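Local coordinates for protein phytase (Debaryomyces castellii, PDB 2GFI) that catalyses the hydrolysis of phytate (inositol hexakisphosphate) at the 3-phosphate, as a 3-phytase of the histidine acid phosphatase family, at residues A[44-49]-A[395-400]; A[73-78]-A[259-264]; A[285-290]-A[363-368]; A[343-348]-A[390-395]. One frame throughout, in Å; residues are numbered along the deposited sequence.

Interaction 1 of 4, residues A[44-49]-A[395-400]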
loop_
_atom_site.group_PDB
_atom_site.type_symbol
_atom_site.label_atom_id
_atom_site.label_comp_id
_atom_site.label_asym_id
_atom_site.label_seq_id
_atom_site.Cartn_x
_atom_site.Cartn_y
_atom_site.Cartn_z
ATOM N N ILE A 44 6.457 12.169 10.277
ATOM C CA ILE A 44 6.557 10.760 9.985
ATOM C C ILE A 44 6.690 9.999 11.292
ATOM O O ILE A 44 7.345 10.457 12.230
ATOM C CB ILE A 44 7.759 10.478 9.013
ATOM C CG1 ILE A 44 7.608 9.100 8.359
ATOM C CG2 ILE A 44 9.091 10.694 9.728
ATOM C CD1 ILE A 44 8.558 8.857 7.202
ATOM N N GLN A 45 6.073 8.826 11.334
ATOM C CA GLN A 45 6.103 7.961 12.509
ATOM C C GLN A 45 7.464 7.326 12.670
ATOM O O GLN A 45 8.135 6.967 11.688
ATOM C CB GLN A 45 5.040 6.860 12.420
ATOM C CG GLN A 45 3.633 7.399 12.329
ATOM C CD GLN A 45 2.600 6.322 12.196
ATOM O OE1 GLN A 45 2.893 5.201 11.760
ATOM N NE2 GLN A 45 1.385 6.646 12.560
ATOM N N ASN A 46 7.863 7.174 13.924
ATOM C CA ASN A 46 9.110 6.562 14.247
ATOM C C ASN A 46 9.115 5.130 13.681
ATOM O O ASN A 46 8.070 4.454 13.697
ATOM C CB ASN A 46 9.236 6.609 15.752
ATOM C CG ASN A 46 10.529 6.044 16.244
ATOM O OD1 ASN A 46 10.729 4.834 16.193
ATOM N ND2 ASN A 46 11.424 6.909 16.734
ATOM N N LYS A 47 10.257 4.666 13.171
ATOM C CA LYS A 47 10.321 3.305 12.583
ATOM C C LYS A 47 9.791 2.252 13.582
ATOM O O LYS A 47 9.072 1.348 13.191
ATOM C CB LYS A 47 11.716 2.961 12.056
ATOM C CG LYS A 47 12.295 4.013 11.044
ATOM C CD LYS A 47 13.746 3.638 10.525
ATOM C CE LYS A 47 13.939 4.120 9.038
ATOM N NZ LYS A 47 15.186 3.615 8.342
ATOM N N GLY A 48 10.118 2.416 14.865
ATOM C CA GLY A 48 9.543 1.610 15.957
ATOM C C GLY A 48 9.975 0.160 16.008
ATOM O O GLY A 48 10.868 -0.222 15.284
ATOM N N PHE A 49 9.348 -0.660 16.859
ATOM C CA PHE A 49 9.878 -2.013 17.081
ATOM C C PHE A 49 8.815 -3.075 16.995
ATOM O O PHE A 49 9.089 -4.232 17.299
ATOM C CB PHE A 49 10.580 -2.147 18.434
ATOM C CG PHE A 49 11.634 -1.113 18.687
ATOM C CD1 PHE A 49 12.863 -1.162 18.022
ATOM C CD2 PHE A 49 11.416 -0.099 19.638
ATOM C CE1 PHE A 49 13.838 -0.198 18.284
ATOM C CE2 PHE A 49 12.388 0.851 19.918
ATOM C CZ PHE A 49 13.601 0.806 19.243
ATOM N N ALA A 395 5.438 5.189 18.119
ATOM C CA ALA A 395 6.128 3.938 18.366
ATOM C C ALA A 395 6.419 3.823 19.848
ATOM O O ALA A 395 6.864 4.787 20.444
ATOM C CB ALA A 395 7.439 3.898 17.589
ATOM N N VAL A 396 6.175 2.659 20.453
ATOM C CA VAL A 396 6.572 2.489 21.840
ATOM C C VAL A 396 8.063 2.389 21.796
ATOM O O VAL A 396 8.607 1.616 21.006
ATOM C CB VAL A 396 5.981 1.224 22.502
ATOM C CG1 VAL A 396 6.577 1.036 23.908
ATOM C CG2 VAL A 396 4.423 1.261 22.506
ATOM N N ILE A 397 8.725 3.194 22.613
ATOM C CA ILE A 397 10.174 3.095 22.809
ATOM C C ILE A 397 10.438 2.681 24.242
ATOM O O ILE A 397 10.395 3.527 25.136
ATOM C CB ILE A 397 10.876 4.443 22.483
ATOM C CG1 ILE A 397 10.416 4.995 21.112
ATOM C CG2 ILE A 397 12.403 4.314 22.606
ATOM C CD1 ILE A 397 10.823 4.166 19.858
ATOM N N PRO A 398 10.681 1.392 24.489
ATOM C CA PRO A 398 10.935 0.948 25.842
ATOM C C PRO A 398 12.200 1.590 26.448
ATOM O O PRO A 398 13.149 1.923 25.727
ATOM C CB PRO A 398 11.086 -0.574 25.696
ATOM C CG PRO A 398 10.307 -0.914 24.436
ATOM C CD PRO A 398 10.689 0.262 23.531
ATOM N N ILE A 399 12.170 1.798 27.766
ATOM C CA ILE A 399 13.326 2.270 28.474
ATOM C C ILE A 399 14.234 1.090 28.670
ATOM O O ILE A 399 13.798 0.047 29.117
ATOM C CB ILE A 399 12.943 2.845 29.835
ATOM C CG1 ILE A 399 11.950 3.979 29.665
ATOM C CG2 ILE A 399 14.202 3.266 30.579
ATOM C CD1 ILE A 399 11.284 4.367 30.944
ATOM N N LYS A 400 15.497 1.263 28.318
ATOM C CA LYS A 400 16.490 0.239 28.506
ATOM C C LYS A 400 16.492 -0.283 29.949
ATOM O O LYS A 400 16.687 0.485 30.924
ATOM C CB LYS A 400 17.859 0.797 28.139
ATOM C CG LYS A 400 18.957 -0.242 28.134
ATOM C CD LYS A 400 20.289 0.447 27.880
ATOM C CE LYS A 400 21.425 -0.477 28.248
ATOM N NZ LYS A 400 22.739 0.104 27.822
HETATM O O HOH W 1 7.632 0.025 18.864
#
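Gly48 and Ala395 bring the two backbones closest, CA to CA 4.8 Å, where the irregular loop 44-49 runs past the short strand 395-397 with the touching parts 54° apart in direction. The close approach rests on two small residues: the bare CA of Gly48 lies 3.5 Å from Ala395 CB, and its positive phi of 70° is a backbone shape that glycine adopts readily. Beside it, Asn46, with CG anti to the backbone N (chi1 -178°), folds its side chain back on the loop. Its OD1 accepts from Gly48 N at 2.8 Å in the carbonyl plane, forming an Asx turn, while its ND2 is held by Gly367 O. The tip of the Asn46 side chain meets that of Ile397, OD1 to CD1.

Phe49 supplies the largest side chain of the contact. The Phe49 and Ile397 side chains cross at about a right angle, with Phe49 CE2 3.7 Å from Ile397 CD1, and Phe49 CD2 lies 4.0 Å from Pro398 CD. Val396 O comes to the ring edge near its plane, 3.6 Å from Phe49 CD2. A water accepts a hydrogen bond from Phe49 N and donates one to Val396 O. Phe359 of a second subunit also meets the Phe49 ring. Between these segments the contact is apolar packing plus one water bridge; the loop's direct backbone bond, Asn46 with Asn393, lies just before the strand, and the asparagine stiffens the turn.

Interaction 2 of 4, residues A[73-78]-A[259-264]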
loop_
_atom_site.group_PDB
_atom_site.type_symbol
_atom_site.label_atom_id
_atom_site.label_comp_id
_atom_site.label_asym_id
_atom_site.label_seq_id
_atom_site.Cartn_x
_atom_site.Cartn_y
_atom_site.Cartn_z
ATOM N N ARG A 73 5.442 23.619 9.091
ATOM C CA ARG A 73 5.438 25.048 8.974
ATOM C C ARG A 73 6.125 25.486 7.700
ATOM O O ARG A 73 6.774 24.690 6.991
ATOM C CB ARG A 73 6.115 25.673 10.202
ATOM C CG ARG A 73 7.474 25.051 10.572
ATOM C CD ARG A 73 8.308 26.056 11.278
ATOM N NE ARG A 73 9.607 25.605 11.724
ATOM C CZ ARG A 73 10.712 25.783 11.015
ATOM N NH1 ARG A 73 10.659 26.351 9.830
ATOM N NH2 ARG A 73 11.868 25.385 11.479
ATOM N N TYR A 74 5.918 26.764 7.387
ATOM C CA TYR A 74 6.729 27.502 6.464
ATOM C C TYR A 74 8.126 27.612 7.049
ATOM O O TYR A 74 8.332 27.377 8.250
ATOM C CB TYR A 74 6.157 28.908 6.283
ATOM C CG TYR A 74 5.068 28.973 5.247
ATOM C CD1 TYR A 74 5.363 29.308 3.924
ATOM C CD2 TYR A 74 3.738 28.687 5.587
ATOM C CE1 TYR A 74 4.339 29.374 2.953
ATOM C CE2 TYR A 74 2.729 28.730 4.636
ATOM C CZ TYR A 74 3.032 29.070 3.332
ATOM O OH TYR A 74 2.022 29.096 2.403
ATOM N N PRO A 75 9.091 27.978 6.207
ATOM C CA PRO A 75 10.445 28.178 6.689
ATOM C C PRO A 75 10.462 29.268 7.754
ATOM O O PRO A 75 9.587 30.137 7.786
ATOM C CB PRO A 75 11.211 28.606 5.440
ATOM C CG PRO A 75 10.368 28.144 4.283
ATOM C CD PRO A 75 8.961 28.186 4.759
ATOM N N SER A 76 11.440 29.190 8.644
ATOM C CA SER A 76 11.681 30.265 9.568
ATOM C C SER A 76 12.160 31.444 8.742
ATOM O O SER A 76 12.381 31.345 7.508
ATOM C CB SER A 76 12.759 29.864 10.556
ATOM O OG SER A 76 13.955 29.669 9.832
ATOM N N THR A 77 12.336 32.573 9.412
ATOM C CA THR A 77 12.773 33.780 8.693
ATOM C C THR A 77 14.109 33.540 8.029
ATOM O O THR A 77 14.246 33.757 6.825
ATOM C CB THR A 77 12.870 34.950 9.648
ATOM O OG1 THR A 77 11.577 35.150 10.266
ATOM C CG2 THR A 77 13.212 36.230 8.848
ATOM N N GLY A 78 15.069 33.045 8.793
ATOM C CA GLY A 78 16.440 32.902 8.317
ATOM C C GLY A 78 16.504 31.993 7.111
ATOM O O GLY A 78 16.971 32.382 6.030
ATOM N N CYS A 259 13.774 21.906 -0.346
ATOM C CA CYS A 259 13.007 20.712 -0.664
ATOM C C CYS A 259 11.996 20.378 0.469
ATOM O O CYS A 259 10.794 20.253 0.233
ATOM C CB CYS A 259 13.983 19.539 -0.900
ATOM S SG CYS A 259 13.329 17.891 -0.581
ATOM N N ALA A 260 12.510 20.275 1.698
ATOM C CA ALA A 260 11.677 19.927 2.858
ATOM C C ALA A 260 10.561 20.925 3.027
ATOM O O ALA A 260 9.417 20.538 3.170
ATOM C CB ALA A 260 12.509 19.817 4.097
ATOM N N TYR A 261 10.898 22.217 2.979
ATOM C CA TYR A 261 9.891 23.264 3.067
ATOM C C TYR A 261 8.944 23.404 1.916
ATOM O O TYR A 261 7.786 23.650 2.148
ATOM C CB TYR A 261 10.506 24.599 3.523
ATOM C CG TYR A 261 10.841 24.427 4.961
ATOM C CD1 TYR A 261 9.835 24.457 5.910
ATOM C CD2 TYR A 261 12.132 24.115 5.355
ATOM C CE1 TYR A 261 10.104 24.236 7.230
ATOM C CE2 TYR A 261 12.422 23.900 6.699
ATOM C CZ TYR A 261 11.385 23.964 7.623
ATOM O OH TYR A 261 11.633 23.735 8.945
ATOM N N GLU A 262 9.404 23.253 0.677
ATOM C CA GLU A 262 8.487 23.315 -0.445
ATOM C C GLU A 262 7.505 22.135 -0.425
ATOM O O GLU A 262 6.314 22.267 -0.798
ATOM C CB GLU A 262 9.261 23.298 -1.764
ATOM C CG GLU A 262 8.360 23.577 -2.958
ATOM C CD GLU A 262 9.163 23.856 -4.207
ATOM O OE1 GLU A 262 10.085 23.070 -4.519
ATOM O OE2 GLU A 262 8.871 24.867 -4.876
ATOM N N LEU A 263 8.020 20.976 -0.010
ATOM C CA LEU A 263 7.173 19.824 0.266
ATOM C C LEU A 263 6.083 20.174 1.311
ATOM O O LEU A 263 4.893 20.004 1.036
ATOM C CB LEU A 263 8.045 18.634 0.717
ATOM C CG LEU A 263 7.347 17.323 1.114
ATOM C CD1 LEU A 263 6.551 16.723 -0.046
ATOM C CD2 LEU A 263 8.435 16.336 1.535
ATOM N N ASN A 264 6.482 20.708 2.470
ATOM C CA ASN A 264 5.517 21.178 3.472
ATOM C C ASN A 264 4.511 22.144 2.864
ATOM O O ASN A 264 3.301 21.998 3.017
ATOM C CB ASN A 264 6.224 21.926 4.605
ATOM C CG ASN A 264 6.994 21.036 5.490
ATOM O OD1 ASN A 264 6.962 19.820 5.336
ATOM N ND2 ASN A 264 7.695 21.624 6.448
#
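Tyr261 of helix 249-266 lies with its hydroxyl over a face of the Arg73 guanidinium, the ring and guanidinium planes being only 18° apart. Tyr261 OH is 2.9 Å from Arg73 NH1, but the N-H bonds do not aim at it, so the hydroxyl lies over the flat group without a hydrogen bond. NH1 donates instead to Tyr74 O, at 3.0 Å and nearly straight (164°), with the acceptor in the guanidinium plane; this bond helps to fix how the flat group is turned. Chi1 of 49° sets Arg73 CG between the backbone N and the carbonyl carbon, and the chain then runs extended to NE.

Arg73 and Pro75 belong to the RHGxRxP signature of histidine acid phosphatases, which also contains the predicted nucleophile His70, about 3 Å from the Arg73 side chain. Pro75 packs on the tyrosine as well: its CA sits over the ring face, 4.1 Å from the centroid, in a CH-pi contact, and Pro75 CG touches Tyr261 CB at 3.6 Å. A rigid proline suits this flat neighbour. At the ring edge lies Arg73 O, which accepts from Asn264 ND2 at 3.2 Å. Asn264, one turn beyond Tyr261, also donates from ND2 to Ala40 O.

Interaction 3 of 4, residues A[285-290]-A[363-368]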
loop_
_atom_site.group_PDB
_atom_site.type_symbol
_atom_site.label_atom_id
_atom_site.label_comp_id
_atom_site.label_asym_id
_atom_site.label_seq_id
_atom_site.Cartn_x
_atom_site.Cartn_y
_atom_site.Cartn_z
ATOM N N TYR A 285 22.633 12.945 7.942
ATOM C CA TYR A 285 23.536 12.665 9.040
ATOM C C TYR A 285 24.208 13.940 9.532
ATOM O O TYR A 285 24.505 14.056 10.734
ATOM C CB TYR A 285 24.557 11.612 8.690
ATOM C CG TYR A 285 25.389 11.264 9.892
ATOM C CD1 TYR A 285 24.787 10.789 11.035
ATOM C CD2 TYR A 285 26.777 11.481 9.903
ATOM C CE1 TYR A 285 25.538 10.508 12.149
ATOM C CE2 TYR A 285 27.536 11.194 11.004
ATOM C CZ TYR A 285 26.911 10.706 12.123
ATOM O OH TYR A 285 27.629 10.386 13.254
ATOM N N SER A 286 24.415 14.912 8.633
ATOM C CA SER A 286 24.946 16.218 9.069
ATOM C C SER A 286 24.004 16.912 10.052
ATOM O O SER A 286 24.459 17.586 11.007
ATOM C CB SER A 286 25.305 17.129 7.876
ATOM O OG SER A 286 24.157 17.641 7.231
ATOM N N VAL A 287 22.702 16.747 9.810
ATOM C CA VAL A 287 21.677 17.239 10.714
ATOM C C VAL A 287 21.650 16.417 11.992
ATOM O O VAL A 287 21.551 16.978 13.064
ATOM C CB VAL A 287 20.223 17.279 10.079
ATOM C CG1 VAL A 287 19.194 17.725 11.135
ATOM C CG2 VAL A 287 20.169 18.199 8.879
ATOM N N ASP A 288 21.722 15.095 11.911
ATOM C CA ASP A 288 21.785 14.325 13.150
ATOM C C ASP A 288 22.959 14.777 14.012
ATOM O O ASP A 288 22.814 14.865 15.219
ATOM C CB ASP A 288 21.942 12.851 12.872
ATOM C CG ASP A 288 20.643 12.194 12.437
ATOM O OD1 ASP A 288 19.539 12.741 12.753
ATOM O OD2 ASP A 288 20.642 11.115 11.774
ATOM N N LEU A 289 24.117 15.039 13.384
ATOM C CA LEU A 289 25.313 15.451 14.070
ATOM C C LEU A 289 25.120 16.805 14.734
ATOM O O LEU A 289 25.293 16.963 15.941
ATOM C CB LEU A 289 26.439 15.573 13.075
ATOM C CG LEU A 289 27.368 14.415 12.812
ATOM C CD1 LEU A 289 28.374 14.869 11.759
ATOM C CD2 LEU A 289 28.049 13.975 14.110
ATOM N N ASP A 290 24.748 17.785 13.938
ATOM C CA ASP A 290 24.464 19.091 14.466
ATOM C C ASP A 290 23.479 19.021 15.644
ATOM O O ASP A 290 23.723 19.595 16.697
ATOM C CB ASP A 290 23.930 19.981 13.356
ATOM C CG ASP A 290 23.642 21.366 13.827
ATOM O OD1 ASP A 290 24.425 21.868 14.663
ATOM O OD2 ASP A 290 22.652 22.036 13.444
ATOM N N TYR A 363 22.027 8.396 16.471
ATOM C CA TYR A 363 21.078 9.332 16.990
ATOM C C TYR A 363 20.255 9.837 15.842
ATOM O O TYR A 363 20.774 10.444 14.935
ATOM C CB TYR A 363 21.806 10.500 17.628
ATOM C CG TYR A 363 20.849 11.538 18.130
ATOM C CD1 TYR A 363 20.114 11.324 19.302
ATOM C CD2 TYR A 363 20.664 12.718 17.435
ATOM C CE1 TYR A 363 19.235 12.275 19.767
ATOM C CE2 TYR A 363 19.775 13.684 17.896
ATOM C CZ TYR A 363 19.068 13.463 19.054
ATOM O OH TYR A 363 18.190 14.431 19.498
ATOM N N SER A 364 18.960 9.579 15.862
ATOM C CA SER A 364 18.147 9.917 14.708
ATOM C C SER A 364 17.280 11.106 15.079
ATOM O O SER A 364 16.263 10.992 15.788
ATOM C CB SER A 364 17.322 8.707 14.255
ATOM O OG SER A 364 16.460 9.068 13.191
ATOM N N HIS A 365 17.694 12.266 14.611
ATOM C CA HIS A 365 16.955 13.451 14.980
ATOM C C HIS A 365 15.456 13.373 14.591
ATOM O O HIS A 365 14.570 13.648 15.410
ATOM C CB HIS A 365 17.596 14.662 14.374
ATOM C CG HIS A 365 16.809 15.893 14.592
ATOM N ND1 HIS A 365 15.958 16.395 13.643
ATOM C CD2 HIS A 365 16.700 16.701 15.668
ATOM C CE1 HIS A 365 15.390 17.494 14.109
ATOM N NE2 HIS A 365 15.827 17.701 15.332
ATOM N N VAL A 366 15.194 12.983 13.344
ATOM C CA VAL A 366 13.820 12.868 12.800
ATOM C C VAL A 366 12.976 11.762 13.477
ATOM O O VAL A 366 11.748 11.803 13.425
ATOM C CB VAL A 366 13.869 12.682 11.268
ATOM C CG1 VAL A 366 14.436 11.316 10.912
ATOM C CG2 VAL A 366 12.505 12.903 10.647
ATOM N N GLY A 367 13.635 10.778 14.103
ATOM C CA GLY A 367 12.943 9.742 14.867
ATOM C C GLY A 367 12.341 10.372 16.127
ATOM O O GLY A 367 11.391 9.833 16.719
ATOM N N ILE A 368 12.882 11.526 16.522
ATOM C CA ILE A 368 12.470 12.183 17.761
ATOM C C ILE A 368 11.592 13.371 17.446
ATOM O O ILE A 368 10.473 13.457 17.974
ATOM C CB ILE A 368 13.670 12.629 18.651
ATOM C CG1 ILE A 368 14.664 11.485 18.950
ATOM C CG2 ILE A 368 13.152 13.213 19.984
ATOM C CD1 ILE A 368 15.877 11.947 19.922
HETATM O O HOH W 2 17.364 13.244 11.335
HETATM O O HOH W 3 18.366 9.558 11.248
#
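Asp288, on helix 277-295, turns its carboxylate onto the backbone of Tyr363, Ser364 and His365, and has the most surface buried of any residue here. OD1 accepts from His365 N at 2.7 Å, a fairly straight bond (162°) whose donor stands above the carboxylate plane. Chi1 of -77° sets Asp288 CG beside its own backbone N and next to Tyr363 O, 3.1 Å away; carboxylate and carbonyl, both acceptors, lie close without a hydrogen bond, and Ser361 OG is hydrogen-bonded to both OD2 and Tyr363 O. OD1 also accepts from a water, 2.6 Å away, which in turn accepts from Val366 N, so that one oxygen serves two successive amides, one directly and one through water. OD2 shares a second water with Ser364 OG.

These amides open the short, weakly bonded helix 365-368. Ser364 occupies its N-cap, with OG accepting weakly from Gly367 N, and Asp288 adds an acceptor from a separate helix. An aspartate fits such a place, since the first N-H groups of a helix lack partners within it and would be expected to favour a negative charge nearby.

His365 comes second in buried surface. Its CB lies 3.2 Å from Asp288 OD1, its ring is inclined 52° to the carboxylate, and the His365 side chain comes within about 4 Å of that of Asp333, the predicted proton donor. Tyr363 brings its ring edge to the backbone: CD2 is 3.8 Å from Asp288 O. Its hydroxyl is hydrogen-bonded to Glu337 of helix 333-343, and Tyr292 meets the ring edge-to-face.

Interaction 4 of 4, residues A[343-348]-A[390-395]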
loop_
_atom_site.group_PDB
_atom_site.type_symbol
_atom_site.label_atom_id
_atom_site.label_comp_id
_atom_site.label_asym_id
_atom_site.label_seq_id
_atom_site.Cartn_x
_atom_site.Cartn_y
_atom_site.Cartn_z
ATOM N N ILE A 343 15.503 12.227 29.040
ATOM C CA ILE A 343 14.737 10.956 28.981
ATOM C C ILE A 343 15.652 9.784 28.715
ATOM O O ILE A 343 15.553 8.741 29.367
ATOM C CB ILE A 343 13.606 10.966 27.917
ATOM C CG1 ILE A 343 12.554 12.046 28.231
ATOM C CG2 ILE A 343 12.928 9.586 27.858
ATOM C CD1 ILE A 343 11.693 12.476 27.033
ATOM N N GLY A 344 16.552 9.938 27.755
ATOM C CA GLY A 344 17.573 8.931 27.559
ATOM C C GLY A 344 17.150 7.632 26.912
ATOM O O GLY A 344 17.850 6.648 27.006
ATOM N N ILE A 345 16.042 7.614 26.202
ATOM C CA ILE A 345 15.632 6.389 25.504
ATOM C C ILE A 345 16.037 6.340 24.021
ATOM O O ILE A 345 16.049 5.278 23.396
ATOM C CB ILE A 345 14.118 6.169 25.680
ATOM C CG1 ILE A 345 13.349 7.375 25.144
ATOM C CG2 ILE A 345 13.828 5.934 27.145
ATOM C CD1 ILE A 345 11.855 7.141 25.052
ATOM N N LEU A 346 16.339 7.491 23.443
ATOM C CA LEU A 346 16.747 7.521 22.041
ATOM C C LEU A 346 18.137 8.144 21.885
ATOM O O LEU A 346 18.495 8.661 20.821
ATOM C CB LEU A 346 15.677 8.201 21.189
ATOM C CG LEU A 346 14.423 7.338 20.992
ATOM C CD1 LEU A 346 13.310 8.171 20.409
ATOM C CD2 LEU A 346 14.714 6.122 20.095
ATOM N N ILE A 347 18.919 8.037 22.962
ATOM C CA ILE A 347 20.262 8.625 23.058
ATOM C C ILE A 347 21.341 7.534 22.912
ATOM O O ILE A 347 21.312 6.533 23.614
ATOM C CB ILE A 347 20.399 9.414 24.425
ATOM C CG1 ILE A 347 19.245 10.401 24.613
ATOM C CG2 ILE A 347 21.761 10.109 24.560
ATOM C CD1 ILE A 347 18.940 11.282 23.403
ATOM N N PRO A 348 22.301 7.722 22.013
ATOM C CA PRO A 348 23.374 6.733 21.845
ATOM C C PRO A 348 24.283 6.746 23.083
ATOM O O PRO A 348 24.328 7.758 23.788
ATOM C CB PRO A 348 24.143 7.245 20.618
ATOM C CG PRO A 348 23.926 8.674 20.627
ATOM C CD PRO A 348 22.474 8.885 21.122
ATOM N N TYR A 390 6.924 5.162 27.047
ATOM C CA TYR A 390 7.018 6.218 26.055
ATOM C C TYR A 390 6.540 5.775 24.677
ATOM O O TYR A 390 6.895 4.698 24.219
ATOM C CB TYR A 390 8.464 6.630 25.934
ATOM C CG TYR A 390 8.908 7.534 27.035
ATOM C CD1 TYR A 390 8.826 8.927 26.884
ATOM C CD2 TYR A 390 9.405 7.014 28.243
ATOM C CE1 TYR A 390 9.244 9.764 27.889
ATOM C CE2 TYR A 390 9.824 7.866 29.269
ATOM C CZ TYR A 390 9.728 9.224 29.082
ATOM O OH TYR A 390 10.135 10.072 30.082
ATOM N N VAL A 391 5.760 6.631 24.019
ATOM C CA VAL A 391 5.383 6.443 22.633
ATOM C C VAL A 391 5.886 7.703 21.915
ATOM O O VAL A 391 5.343 8.809 22.096
ATOM C CB VAL A 391 3.841 6.249 22.477
ATOM C CG1 VAL A 391 3.499 5.648 21.136
ATOM C CG2 VAL A 391 3.267 5.342 23.592
ATOM N N ILE A 392 6.957 7.541 21.125
ATOM C CA ILE A 392 7.580 8.636 20.418
ATOM C C ILE A 392 7.168 8.487 18.966
ATOM O O ILE A 392 7.426 7.460 18.320
ATOM C CB ILE A 392 9.072 8.519 20.518
ATOM C CG1 ILE A 392 9.515 8.247 21.965
ATOM C CG2 ILE A 392 9.758 9.747 19.833
ATOM C CD1 ILE A 392 8.914 9.230 22.995
ATOM N N ASN A 393 6.486 9.497 18.459
ATOM C CA ASN A 393 6.015 9.486 17.073
ATOM C C ASN A 393 5.408 8.153 16.690
ATOM O O ASN A 393 5.771 7.545 15.679
ATOM C CB ASN A 393 7.141 9.899 16.180
ATOM C CG ASN A 393 7.683 11.189 16.604
ATOM O OD1 ASN A 393 8.880 11.349 16.810
ATOM N ND2 ASN A 393 6.792 12.128 16.809
ATOM N N ASP A 394 4.479 7.734 17.545
ATOM C CA ASP A 394 3.631 6.590 17.322
ATOM C C ASP A 394 4.291 5.240 17.455
ATOM O O ASP A 394 3.740 4.256 16.984
ATOM C CB ASP A 394 2.896 6.690 16.004
ATOM C CG ASP A 394 1.938 7.809 15.978
ATOM O OD1 ASP A 394 1.112 7.885 16.920
ATOM O OD2 ASP A 394 1.907 8.650 15.044
ATOM N N ALA A 395 5.438 5.189 18.119
ATOM C CA ALA A 395 6.128 3.938 18.366
ATOM C C ALA A 395 6.419 3.823 19.848
ATOM O O ALA A 395 6.864 4.787 20.444
ATOM C CB ALA A 395 7.439 3.898 17.589
#
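Ile343 and Tyr390 meet tip to tip. The CG2 methyl of Ile343 sits over one face of the phenol ring, toward its rim, 3.4 Å from Tyr390 CZ and 3.8 Å from the ring centroid, a CH-pi contact. Ile345 approaches the base of the same side chain: its CD1 lies 3.5 Å from Tyr390 CB and reaches on to Ile392 CG1 at 4.0 Å, wedged between two residues whose side chains point the same way from the strand. Leu346 slides past Ile392 in the opposite direction, CD1 to CG2 3.9 Å. Branched aliphatic chains suit this largely apolar seam, to which the flat tyrosine adds a broad surface.

Tyr390 OH is tied to Tyr415 OH, and Ile343 O accepts from Tyr418 OH, so helix 412-423 anchors both partners. Leu310 of helix 302-318 packs on Ile343 and Tyr390. Gly344, the first residue after helix 333-343, has positive phi and turns the chain so that Ile345 and Leu346 face the strand; Ile397 touches both.

On the strand side, Ile392 N is hydrogen-bonded to Ala395 O at 2.8 Å and Ala395 N to Ile392 O at 3.0 Å. They close a type I' turn, with Asn393 and Asp394, residue types that tolerate positive phi, at its corners: a beta hairpin with a two-residue type I' loop joining strands 385-392 and 395-397, packed against the last turn of helix 333-343 and the loop that follows.

Overall arrangement
Interactions 1 and 4 form one block: their centres lie about 6 Å apart, they share Ala395, and the hairpin strands 385-392 and 395-397 pair between them, with Asn46 N probably hydrogen-bonded to Asn393 O at 2.8 Å. Interaction 3 adjoins both, its centre about 15 Å from that of interaction 1 and about 13 Å from that of interaction 4; Tyr363 CD1 reaches Leu346 O at 3.5 Å. Interaction 2 stands apart, its centre about 26 Å from that of interaction 1 and about 18 Å from that of interaction 3. Yet interactions 2 and 3 both border the predicted catalytic pair: the Arg73 side chain is about 6 Å from that of Asp333, which His365 flanks, whereas the Ile392 side chain stays about 11 Å from it.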